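Local coordinates for A207R protein, arginine decarboxylase (Paramecium bursaria Chlorella virus 1, PDB 2NV9) that decarboxylates L-arginine to agmatine with the help of pyridoxal 5'-phosphate, in a dimer related to eukaryotic ornithine decarboxylases, at residues M130-R135 and F149-D154; H91-I96 and S115-K120; I173-G178 and R189-S194. The protein carries 1 engineered substitution. All coordinates share one frame; numbering follows the deposited sequence.

Contact 1 of 3, residues M130-R135 and F149-D154; sequences MILRIR and FGANED
Backbone hydrogen bonds between Arg133, Arg135 and Ala151 tie strand 129-133 and the residues following it to the returning loop 149-154. Ala151 N gives a hydrogen bond to Arg133 O (2.7 Å), and Arg135 N gives a nearly straight one back to Ala151 O (2.9 Å, 173° at the hydrogen). The two bonds flank Ile134 and form a single beta bridge between Ile134 and Ala151. Gly150 has no side chain on the side facing Ile134 and Arg135, so the backbones can approach closely; its backbone angles (phi 107°) also suit glycine. Its CA makes a CA-H...O contact of 3.3 Å with Arg133 O.

The main side-chain packing is of Arg133 on Phe149. With CG opposite the backbone N (chi1 -174°) and the chain extended to NE, Arg133 reaches across to Phe149, whose CB lies over the centre of one guanidinium face, 3.4 Å from CZ. Arg133 NH1 approaches the aromatic ring obliquely, the two planes 22° apart. Of the apolar atoms, Leu132 CD2 reaches Ala151 CB at 4.0 Å.

Three waters add bridges. One accepts from Arg133 NH2 and donates to Phe149 O, a second joins Arg135 NH1 to Asn152 OD1, and a third donates to both Arg135 O and Ala151 O. Arg135 also forms a salt bridge with Asp137 through NH2. Gly150 N bonds to Asp113 OD2, and its O accepts from Arg274 NH1 of the second subunit.

Arg133 also touches His176 and the pyridoxal phosphate. The contact thus closes a loop at the C-terminal end of a strand of the pyridoxal-binding TIM barrel, where this fold carries its active site, and does so at the dimer interface.

Contact 2 of 3, residues H91-I96 and S115-K120; sequences HTMKTI and SFELDK
The carboxylate of Glu117 is the flat group at the centre, with the carbonyl oxygen Thr92 O 3.0 Å from Glu117 CD. Its OE2 is shared by two donors of Lys94 that come from the same face of the plane: the backbone N on the syn side (2.9 Å) and NZ on the anti side, in a 2.8 Å salt bridge. OE1 forms a salt bridge with Lys120 NZ (2.7 Å), which lies above the carboxylate plane. The second flat group, the His91 ring, has Met93 O over one face, while its ND1 accepts from Met93 N; NE2 bonds to Cys322 O of the second subunit.

Bends at chi3 and chi4 (-71° and -52°) fold Lys94 back, so that its NZ also donates to His91 O, in the carbonyl plane at 2.8 Å, and to Thr111 O. Lys120 NZ crosses to Lys94 O at 2.8 Å, above the carbonyl plane, and bonds as well to Ile269 O of the second subunit. Beside this network Ile96 CG1 packs on Lys120 CG.

The Lys94-Glu117-Lys120 salt-bridge network thus joins the loop between strand 87-89 and helix 96-105 to helix 115-124, next to the second subunit. Thr92 O and the Glu117 oxygens are all acceptors, so their closeness should be unfavourable by itself; the two buried lysines probably offset it and keep the carboxylate ionised.

Contact 3 of 3, residues I173-G178 and R189-S194; sequences ISFHVG and RAIKSS. With PLP (pyridoxal-5'-phosphate), chain J.
Strand 170-174 and helix 184-204 are the first two elements of a beta-alpha-beta unit completed by strand 210-212, and Phe175 packs directly against the helix through Ala190. The methyl carbon Ala190 CB sits over the centre of the Phe175 ring, 3.4 Å from its centroid and 8° off the normal, a well-formed CH-pi contact. Phe175 takes the position with CG between its backbone N and carbonyl carbon (chi1 61°), which lays this face against the helix.

Around the ring, Ser194 OG lies at the edge, 3.2 Å from CD2, and Ile191 CG1 approaches CZ obliquely at 3.7 Å. The serine hydroxyl is already engaged: it donates to Ala190 O at 2.8 Å, from the face of that carbonyl opposite to the Ser194 N-H of the helix. Ile173 CG2 rests near the same hydroxyl at 3.8 Å, and Val177 CG1 adds a looser contact of 4.2 Å with Ala190 CB.

The CB atoms of Ser174 and His176 are directed away from the helix, and His176 reaches the cofactor. Its NE2 donates an almost straight hydrogen bond to the ester oxygen O4P of pyridoxal phosphate (3.1 Å), while its ND1 accepts from Gly178 N (3.0 Å), a bond that should fix the rotation of the ring. Ser179, Gly216, Gly254, Arg255 and Tyr353 also bond to the cofactor.

Such alternation, with one side of the chain facing an outer helix and the other facing the cofactor, is characteristic of a TIM barrel with its active site at the C-terminal ends of the strands.

From the N terminus the three contacts come in series, and none nests within or crosses another. Contact 2 closes first, bringing helix 115-124 back to the loop after strand 87-89 across helix 96-105 and strand 109-112. Contact 1 then closes a purely loop excursion between strand 129-133 and helix 156-165, and contact 3 sets helix 184-204 against strand 170-174. Contacts 1 and 3 meet through these neighbouring parallel strands, where Leu132 and Ile134 pair with Ser174. Contacts 1 and 2 meet where Phe149 packs on Thr92 and His91, and both touch the second subunit; contacts 2 and 3 do not touch.

Contact 1 of 3, residues M130-R135 and F149-D154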
loop_
_atom_site.group_PDB
_atom_site.type_symbol
_atom_site.label_atom_id
_atom_site.label_comp_id
_atom_site.label_asym_id
_atom_site.label_seq_id
_atom_site.Cartn_x
_atom_site.Cartn_y
_atom_site.Cartn_z
ATOM N N MET B 130 -30.053 11.416 5.723
ATOM C CA MET B 130 -28.870 11.858 4.957
ATOM C C MET B 130 -28.163 13.110 5.497
ATOM O O MET B 130 -28.795 14.096 5.910
ATOM C CB MET B 130 -29.217 11.980 3.466
ATOM C CG MET B 130 -29.833 10.704 2.814
ATOM S SD MET B 130 -28.814 9.192 3.024
ATOM C CE MET B 130 -27.298 9.794 2.175
ATOM N N ILE B 131 -26.832 13.091 5.432
ATOM C CA ILE B 131 -26.048 14.242 5.812
ATOM C C ILE B 131 -25.301 14.703 4.581
ATOM O O ILE B 131 -24.530 13.976 4.001
ATOM C CB ILE B 131 -25.060 13.957 6.996
ATOM C CG1 ILE B 131 -25.844 13.552 8.256
ATOM C CG2 ILE B 131 -24.091 15.164 7.196
ATOM C CD1 ILE B 131 -25.013 13.081 9.386
ATOM N N LEU B 132 -25.568 15.944 4.179
ATOM C CA LEU B 132 -24.938 16.482 3.010
ATOM C C LEU B 132 -23.501 16.889 3.334
ATOM O O LEU B 132 -23.238 17.688 4.245
ATOM C CB LEU B 132 -25.786 17.654 2.497
ATOM C CG LEU B 132 -25.554 18.337 1.141
ATOM C CD1 LEU B 132 -25.355 19.827 1.310
ATOM C CD2 LEU B 132 -24.584 17.682 0.165
ATOM N N ARG B 133 -22.567 16.345 2.569
ATOM C CA ARG B 133 -21.159 16.669 2.771
ATOM C C ARG B 133 -20.728 17.800 1.827
ATOM O O ARG B 133 -20.815 17.679 0.588
ATOM C CB ARG B 133 -20.240 15.447 2.617
ATOM C CG ARG B 133 -18.771 15.782 2.985
ATOM C CD ARG B 133 -17.851 14.587 2.841
ATOM N NE ARG B 133 -16.421 14.953 2.748
ATOM C CZ ARG B 133 -15.435 14.059 2.682
ATOM N NH1 ARG B 133 -15.734 12.752 2.693
ATOM N NH2 ARG B 133 -14.158 14.447 2.619
ATOM N N ILE B 134 -20.256 18.888 2.420
ATOM C CA ILE B 134 -19.772 20.050 1.668
ATOM C C ILE B 134 -18.245 20.154 1.631
ATOM O O ILE B 134 -17.572 19.769 2.565
ATOM C CB ILE B 134 -20.411 21.381 2.162
ATOM C CG1 ILE B 134 -19.920 21.788 3.560
ATOM C CG2 ILE B 134 -21.918 21.356 1.989
ATOM C CD1 ILE B 134 -20.095 23.307 3.926
ATOM N N ARG B 135 -17.725 20.672 0.530
ATOM C CA ARG B 135 -16.288 20.823 0.402
ATOM C C ARG B 135 -15.837 22.103 1.126
ATOM O O ARG B 135 -16.334 23.201 0.830
ATOM C CB ARG B 135 -15.863 20.866 -1.085
ATOM C CG ARG B 135 -14.375 20.904 -1.219
ATOM C CD ARG B 135 -13.909 21.065 -2.674
ATOM N NE ARG B 135 -12.458 21.286 -2.760
ATOM C CZ ARG B 135 -11.739 21.202 -3.886
ATOM N NH1 ARG B 135 -12.338 20.933 -5.040
ATOM N NH2 ARG B 135 -10.426 21.410 -3.859
ATOM N N PHE B 149 -14.200 14.657 -2.767
ATOM C CA PHE B 149 -15.431 14.633 -1.945
ATOM C C PHE B 149 -15.964 16.006 -1.521
ATOM O O PHE B 149 -15.200 16.910 -1.279
ATOM C CB PHE B 149 -15.160 13.836 -0.695
ATOM C CG PHE B 149 -14.850 12.374 -0.964
ATOM C CD1 PHE B 149 -15.844 11.523 -1.452
ATOM C CD2 PHE B 149 -13.560 11.871 -0.768
ATOM C CE1 PHE B 149 -15.574 10.161 -1.692
ATOM C CE2 PHE B 149 -13.294 10.512 -1.002
ATOM C CZ PHE B 149 -14.321 9.671 -1.462
ATOM N N GLY B 150 -17.275 16.119 -1.392
ATOM C CA GLY B 150 -17.881 17.318 -0.828
ATOM C C GLY B 150 -18.523 18.091 -1.954
ATOM O O GLY B 150 -17.961 18.186 -3.049
ATOM N N ALA B 151 -19.711 18.619 -1.675
ATOM C CA ALA B 151 -20.450 19.373 -2.648
ATOM C C ALA B 151 -19.814 20.770 -2.737
ATOM O O ALA B 151 -19.387 21.327 -1.730
ATOM C CB ALA B 151 -21.897 19.505 -2.249
ATOM N N ASN B 152 -19.810 21.319 -3.932
ATOM C CA ASN B 152 -19.367 22.694 -4.135
ATOM C C ASN B 152 -20.494 23.641 -3.730
ATOM O O ASN B 152 -21.655 23.241 -3.696
ATOM C CB ASN B 152 -19.017 22.963 -5.594
ATOM C CG ASN B 152 -17.869 22.168 -6.073
ATOM O OD1 ASN B 152 -16.877 21.995 -5.363
ATOM N ND2 ASN B 152 -17.953 21.715 -7.315
ATOM N N GLU B 153 -20.165 24.926 -3.513
ATOM C CA GLU B 153 -21.171 25.847 -2.994
ATOM C C GLU B 153 -22.358 25.987 -3.942
ATOM O O GLU B 153 -23.518 26.014 -3.501
ATOM C CB GLU B 153 -20.581 27.240 -2.711
ATOM C CG GLU B 153 -21.522 28.081 -1.874
ATOM C CD GLU B 153 -20.955 29.419 -1.504
ATOM O OE1 GLU B 153 -19.729 29.688 -1.723
ATOM O OE2 GLU B 153 -21.782 30.262 -1.051
ATOM N N ASP B 154 -22.053 26.053 -5.234
ATOM C CA ASP B 154 -23.052 26.321 -6.233
ATOM C C ASP B 154 -24.013 25.181 -6.490
ATOM O O ASP B 154 -25.005 25.383 -7.187
ATOM C CB ASP B 154 -22.433 26.821 -7.541
ATOM C CG ASP B 154 -21.777 25.718 -8.355
ATOM O OD1 ASP B 154 -21.031 24.899 -7.801
ATOM O OD2 ASP B 154 -21.908 25.752 -9.620
HETATM O O HOH W 1 -13.776 17.165 1.169
HETATM O O HOH W 2 -14.912 20.112 -5.784
HETATM O O HOH W 3 -18.745 23.915 -0.597
#

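Contact 2 of 3, residues H91-I96 and S115-K120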
loop_
_atom_site.group_PDB
_atom_site.type_symbol
_atom_site.label_atom_id
_atom_site.label_comp_id
_atom_site.label_asym_id
_atom_site.label_seq_id
_atom_site.Cartn_x
_atom_site.Cartn_y
_atom_site.Cartn_z
ATOM N N HIS B 91 -19.494 7.935 4.245
ATOM C CA HIS B 91 -18.767 7.846 2.979
ATOM C C HIS B 91 -19.773 8.233 1.904
ATOM O O HIS B 91 -20.763 7.537 1.697
ATOM C CB HIS B 91 -18.246 6.391 2.734
ATOM C CG HIS B 91 -17.231 6.300 1.629
ATOM N ND1 HIS B 91 -17.288 7.095 0.503
ATOM C CD2 HIS B 91 -16.161 5.497 1.469
ATOM C CE1 HIS B 91 -16.275 6.809 -0.289
ATOM N NE2 HIS B 91 -15.562 5.855 0.285
ATOM N N THR B 92 -19.499 9.301 1.164
ATOM C CA THR B 92 -20.470 9.830 0.194
ATOM C C THR B 92 -20.693 8.916 -1.034
ATOM O O THR B 92 -21.598 9.143 -1.824
ATOM C CB THR B 92 -20.040 11.258 -0.308
ATOM O OG1 THR B 92 -18.821 11.149 -1.027
ATOM C CG2 THR B 92 -19.874 12.274 0.857
ATOM N N MET B 93 -19.852 7.895 -1.166
ATOM C CA MET B 93 -19.978 6.936 -2.258
ATOM C C MET B 93 -20.059 5.508 -1.729
ATOM O O MET B 93 -19.063 4.946 -1.273
ATOM C CB MET B 93 -18.802 7.072 -3.228
ATOM C CG MET B 93 -18.813 8.357 -4.039
ATOM S SD MET B 93 -20.251 8.488 -5.117
ATOM C CE MET B 93 -20.075 10.166 -5.716
ATOM N N LYS B 94 -21.252 4.926 -1.795
ATOM C CA LYS B 94 -21.505 3.610 -1.194
ATOM C C LYS B 94 -22.056 2.666 -2.266
ATOM O O LYS B 94 -22.973 3.044 -2.996
ATOM C CB LYS B 94 -22.527 3.793 -0.046
ATOM C CG LYS B 94 -22.005 4.726 1.043
ATOM C CD LYS B 94 -23.131 5.247 1.998
ATOM C CE LYS B 94 -24.064 6.261 1.309
ATOM N NZ LYS B 94 -23.309 7.380 0.646
ATOM N N THR B 95 -21.516 1.456 -2.366
ATOM C CA THR B 95 -22.036 0.507 -3.327
ATOM C C THR B 95 -23.516 0.230 -2.953
ATOM O O THR B 95 -23.892 0.325 -1.789
ATOM C CB THR B 95 -21.228 -0.803 -3.359
ATOM O OG1 THR B 95 -21.484 -1.568 -2.167
ATOM C CG2 THR B 95 -19.690 -0.507 -3.505
ATOM N N ILE B 96 -24.308 -0.059 -3.973
ATOM C CA ILE B 96 -25.695 -0.527 -3.797
ATOM C C ILE B 96 -25.735 -1.730 -2.825
ATOM O O ILE B 96 -26.561 -1.784 -1.932
ATOM C CB ILE B 96 -26.308 -0.914 -5.155
ATOM C CG1 ILE B 96 -26.644 0.343 -5.970
ATOM C CG2 ILE B 96 -27.550 -1.867 -4.955
ATOM C CD1 ILE B 96 -26.892 0.064 -7.417
ATOM N N SER B 115 -26.191 13.825 -6.816
ATOM C CA SER B 115 -27.589 13.476 -7.098
ATOM C C SER B 115 -27.754 11.974 -7.367
ATOM O O SER B 115 -28.747 11.367 -6.936
ATOM C CB SER B 115 -28.143 14.288 -8.271
ATOM O OG SER B 115 -27.414 14.003 -9.457
ATOM N N PHE B 116 -26.782 11.386 -8.065
ATOM C CA PHE B 116 -26.799 9.926 -8.279
ATOM C C PHE B 116 -26.747 9.124 -6.967
ATOM O O PHE B 116 -27.300 7.999 -6.889
ATOM C CB PHE B 116 -25.706 9.459 -9.242
ATOM C CG PHE B 116 -25.884 9.960 -10.651
ATOM C CD1 PHE B 116 -26.758 9.329 -11.514
ATOM C CD2 PHE B 116 -25.182 11.071 -11.108
ATOM C CE1 PHE B 116 -26.957 9.788 -12.788
ATOM C CE2 PHE B 116 -25.366 11.551 -12.408
ATOM C CZ PHE B 116 -26.233 10.908 -13.252
ATOM N N GLU B 117 -26.103 9.684 -5.948
ATOM C CA GLU B 117 -26.109 9.046 -4.639
ATOM C C GLU B 117 -27.513 8.993 -4.024
ATOM O O GLU B 117 -27.877 7.992 -3.367
ATOM C CB GLU B 117 -25.107 9.682 -3.661
ATOM C CG GLU B 117 -24.706 8.718 -2.473
ATOM C CD GLU B 117 -23.833 7.491 -2.879
ATOM O OE1 GLU B 117 -23.384 7.393 -4.050
ATOM O OE2 GLU B 117 -23.520 6.660 -2.000
ATOM N N LEU B 118 -28.274 10.082 -4.225
ATOM C CA LEU B 118 -29.671 10.152 -3.808
ATOM C C LEU B 118 -30.585 9.201 -4.560
ATOM O O LEU B 118 -31.525 8.694 -3.964
ATOM C CB LEU B 118 -30.254 11.585 -3.871
ATOM C CG LEU B 118 -29.558 12.676 -3.036
ATOM C CD1 LEU B 118 -30.005 14.102 -3.401
ATOM C CD2 LEU B 118 -29.801 12.404 -1.549
ATOM N N ASP B 119 -30.331 9.000 -5.856
ATOM C CA ASP B 119 -31.008 7.975 -6.666
ATOM C C ASP B 119 -30.880 6.562 -6.074
ATOM O O ASP B 119 -31.882 5.828 -5.985
ATOM C CB ASP B 119 -30.530 7.962 -8.116
ATOM C CG ASP B 119 -30.825 9.262 -8.838
ATOM O OD1 ASP B 119 -31.744 9.981 -8.411
ATOM O OD2 ASP B 119 -30.140 9.536 -9.833
ATOM N N LYS B 120 -29.662 6.221 -5.659
ATOM C CA LYS B 120 -29.368 4.958 -4.966
ATOM C C LYS B 120 -30.084 4.854 -3.604
ATOM O O LYS B 120 -30.641 3.810 -3.276
ATOM C CB LYS B 120 -27.846 4.792 -4.790
ATOM C CG LYS B 120 -27.132 4.253 -6.021
ATOM C CD LYS B 120 -25.697 4.817 -6.128
ATOM C CE LYS B 120 -24.756 4.195 -5.163
ATOM N NZ LYS B 120 -23.429 4.892 -5.015
#

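Contact 3 of 3, residues I173-G178 and R189-S194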
loop_
_atom_site.group_PDB
_atom_site.type_symbol
_atom_site.label_atom_id
_atom_site.label_comp_id
_atom_site.label_asym_id
_atom_site.label_seq_id
_atom_site.Cartn_x
_atom_site.Cartn_y
_atom_site.Cartn_z
ATOM N N ILE B 173 -25.424 18.512 8.011
ATOM C CA ILE B 173 -24.323 18.905 7.150
ATOM C C ILE B 173 -22.999 18.454 7.772
ATOM O O ILE B 173 -22.813 18.548 8.979
ATOM C CB ILE B 173 -24.311 20.462 6.883
ATOM C CG1 ILE B 173 -25.488 20.864 5.984
ATOM C CG2 ILE B 173 -23.033 20.852 6.155
ATOM C CD1 ILE B 173 -26.610 21.226 6.743
ATOM N N SER B 174 -22.092 17.986 6.912
ATOM C CA SER B 174 -20.744 17.611 7.315
ATOM C C SER B 174 -19.676 18.193 6.362
ATOM O O SER B 174 -19.983 18.655 5.274
ATOM C CB SER B 174 -20.604 16.066 7.383
ATOM O OG SER B 174 -20.487 15.524 6.079
ATOM N N PHE B 175 -18.440 18.175 6.822
ATOM C CA PHE B 175 -17.261 18.525 6.019
ATOM C C PHE B 175 -16.094 17.741 6.609
ATOM O O PHE B 175 -16.155 17.278 7.767
ATOM C CB PHE B 175 -16.975 20.048 6.074
ATOM C CG PHE B 175 -16.686 20.553 7.457
ATOM C CD1 PHE B 175 -15.408 20.464 8.002
ATOM C CD2 PHE B 175 -17.703 21.086 8.236
ATOM C CE1 PHE B 175 -15.156 20.926 9.303
ATOM C CE2 PHE B 175 -17.462 21.558 9.534
ATOM C CZ PHE B 175 -16.204 21.488 10.063
ATOM N N HIS B 176 -15.045 17.577 5.814
ATOM C CA HIS B 176 -13.760 17.195 6.341
ATOM C C HIS B 176 -12.705 18.124 5.686
ATOM O O HIS B 176 -12.606 18.191 4.472
ATOM C CB HIS B 176 -13.474 15.689 6.068
ATOM C CG HIS B 176 -12.316 15.164 6.846
ATOM N ND1 HIS B 176 -11.218 15.941 7.153
ATOM C CD2 HIS B 176 -12.074 13.947 7.382
ATOM C CE1 HIS B 176 -10.345 15.215 7.826
ATOM N NE2 HIS B 176 -10.844 14.001 7.986
ATOM N N VAL B 177 -11.975 18.870 6.502
ATOM C CA VAL B 177 -11.031 19.867 5.997
ATOM C C VAL B 177 -9.805 19.221 5.329
ATOM O O VAL B 177 -9.139 19.865 4.543
ATOM C CB VAL B 177 -10.587 20.902 7.078
ATOM C CG1 VAL B 177 -11.775 21.714 7.577
ATOM C CG2 VAL B 177 -9.872 20.212 8.221
ATOM N N GLY B 178 -9.557 17.942 5.621
ATOM C CA GLY B 178 -8.356 17.228 5.194
ATOM C C GLY B 178 -7.714 16.556 6.372
ATOM O O GLY B 178 -7.820 17.043 7.502
ATOM N N ARG B 189 -14.024 28.578 9.328
ATOM C CA ARG B 189 -14.619 28.807 7.996
ATOM C C ARG B 189 -15.574 27.684 7.555
ATOM O O ARG B 189 -16.578 27.943 6.931
ATOM C CB ARG B 189 -13.555 29.048 6.904
ATOM C CG ARG B 189 -12.731 30.318 7.141
ATOM C CD ARG B 189 -11.847 30.711 5.985
ATOM N NE ARG B 189 -11.059 31.877 6.352
ATOM C CZ ARG B 189 -10.485 32.703 5.474
ATOM N NH1 ARG B 189 -10.571 32.435 4.163
ATOM N NH2 ARG B 189 -9.792 33.758 5.899
ATOM N N ALA B 190 -15.219 26.441 7.847
ATOM C CA ALA B 190 -16.025 25.301 7.452
ATOM C C ALA B 190 -17.339 25.274 8.228
ATOM O O ALA B 190 -18.366 24.988 7.662
ATOM C CB ALA B 190 -15.249 23.992 7.656
ATOM N N ILE B 191 -17.279 25.632 9.506
ATOM C CA ILE B 191 -18.484 25.652 10.355
ATOM C C ILE B 191 -19.415 26.802 9.925
ATOM O O ILE B 191 -20.620 26.647 9.893
ATOM C CB ILE B 191 -18.139 25.621 11.880
ATOM C CG1 ILE B 191 -17.463 24.269 12.230
ATOM C CG2 ILE B 191 -19.396 25.858 12.734
ATOM C CD1 ILE B 191 -16.557 24.303 13.444
ATOM N N LYS B 192 -18.828 27.939 9.519
ATOM C CA LYS B 192 -19.627 29.039 8.971
ATOM C C LYS B 192 -20.357 28.620 7.691
ATOM O O LYS B 192 -21.553 28.825 7.544
ATOM C CB LYS B 192 -18.717 30.276 8.677
ATOM C CG LYS B 192 -19.499 31.469 8.154
ATOM C CD LYS B 192 -18.511 32.620 7.824
ATOM C CE LYS B 192 -19.215 33.915 7.509
ATOM N NZ LYS B 192 -20.465 33.731 6.689
ATOM N N SER B 193 -19.613 28.056 6.748
ATOM C CA SER B 193 -20.210 27.560 5.502
ATOM C C SER B 193 -21.304 26.495 5.759
ATOM O O SER B 193 -22.304 26.452 5.038
ATOM C CB SER B 193 -19.145 26.928 4.602
ATOM O OG SER B 193 -18.156 27.861 4.210
ATOM N N SER B 194 -21.067 25.656 6.767
ATOM C CA SER B 194 -22.043 24.633 7.224
ATOM C C SER B 194 -23.365 25.249 7.734
ATOM O O SER B 194 -24.447 24.774 7.392
ATOM C CB SER B 194 -21.416 23.710 8.289
ATOM O OG SER B 194 -20.313 22.958 7.802
HETATM N N1 PLP J . -13.999 11.174 8.133
HETATM C C2 PLP J . -13.819 11.017 6.821
HETATM C C2A PLP J . -15.003 11.184 5.837
HETATM C C3 PLP J . -12.537 10.744 6.339
HETATM O O3 PLP J . -12.396 10.616 5.007
HETATM C C4 PLP J . -11.458 10.613 7.216
HETATM C C4A PLP J . -10.000 10.313 6.688
HETATM O O4A PLP J . -9.498 10.961 5.731
HETATM C C5 PLP J . -11.711 10.747 8.588
HETATM C C6 PLP J . -13.013 11.040 8.993
HETATM C C5A PLP J . -10.668 10.629 9.701
HETATM O O4P PLP J . -9.605 11.595 9.490
HETATM P P PLP J . -8.549 11.865 10.624
HETATM O O1P PLP J . -7.493 12.786 10.137
HETATM O O2P PLP J . -9.226 12.374 11.939
HETATM O O3P PLP J . -7.904 10.405 10.932
#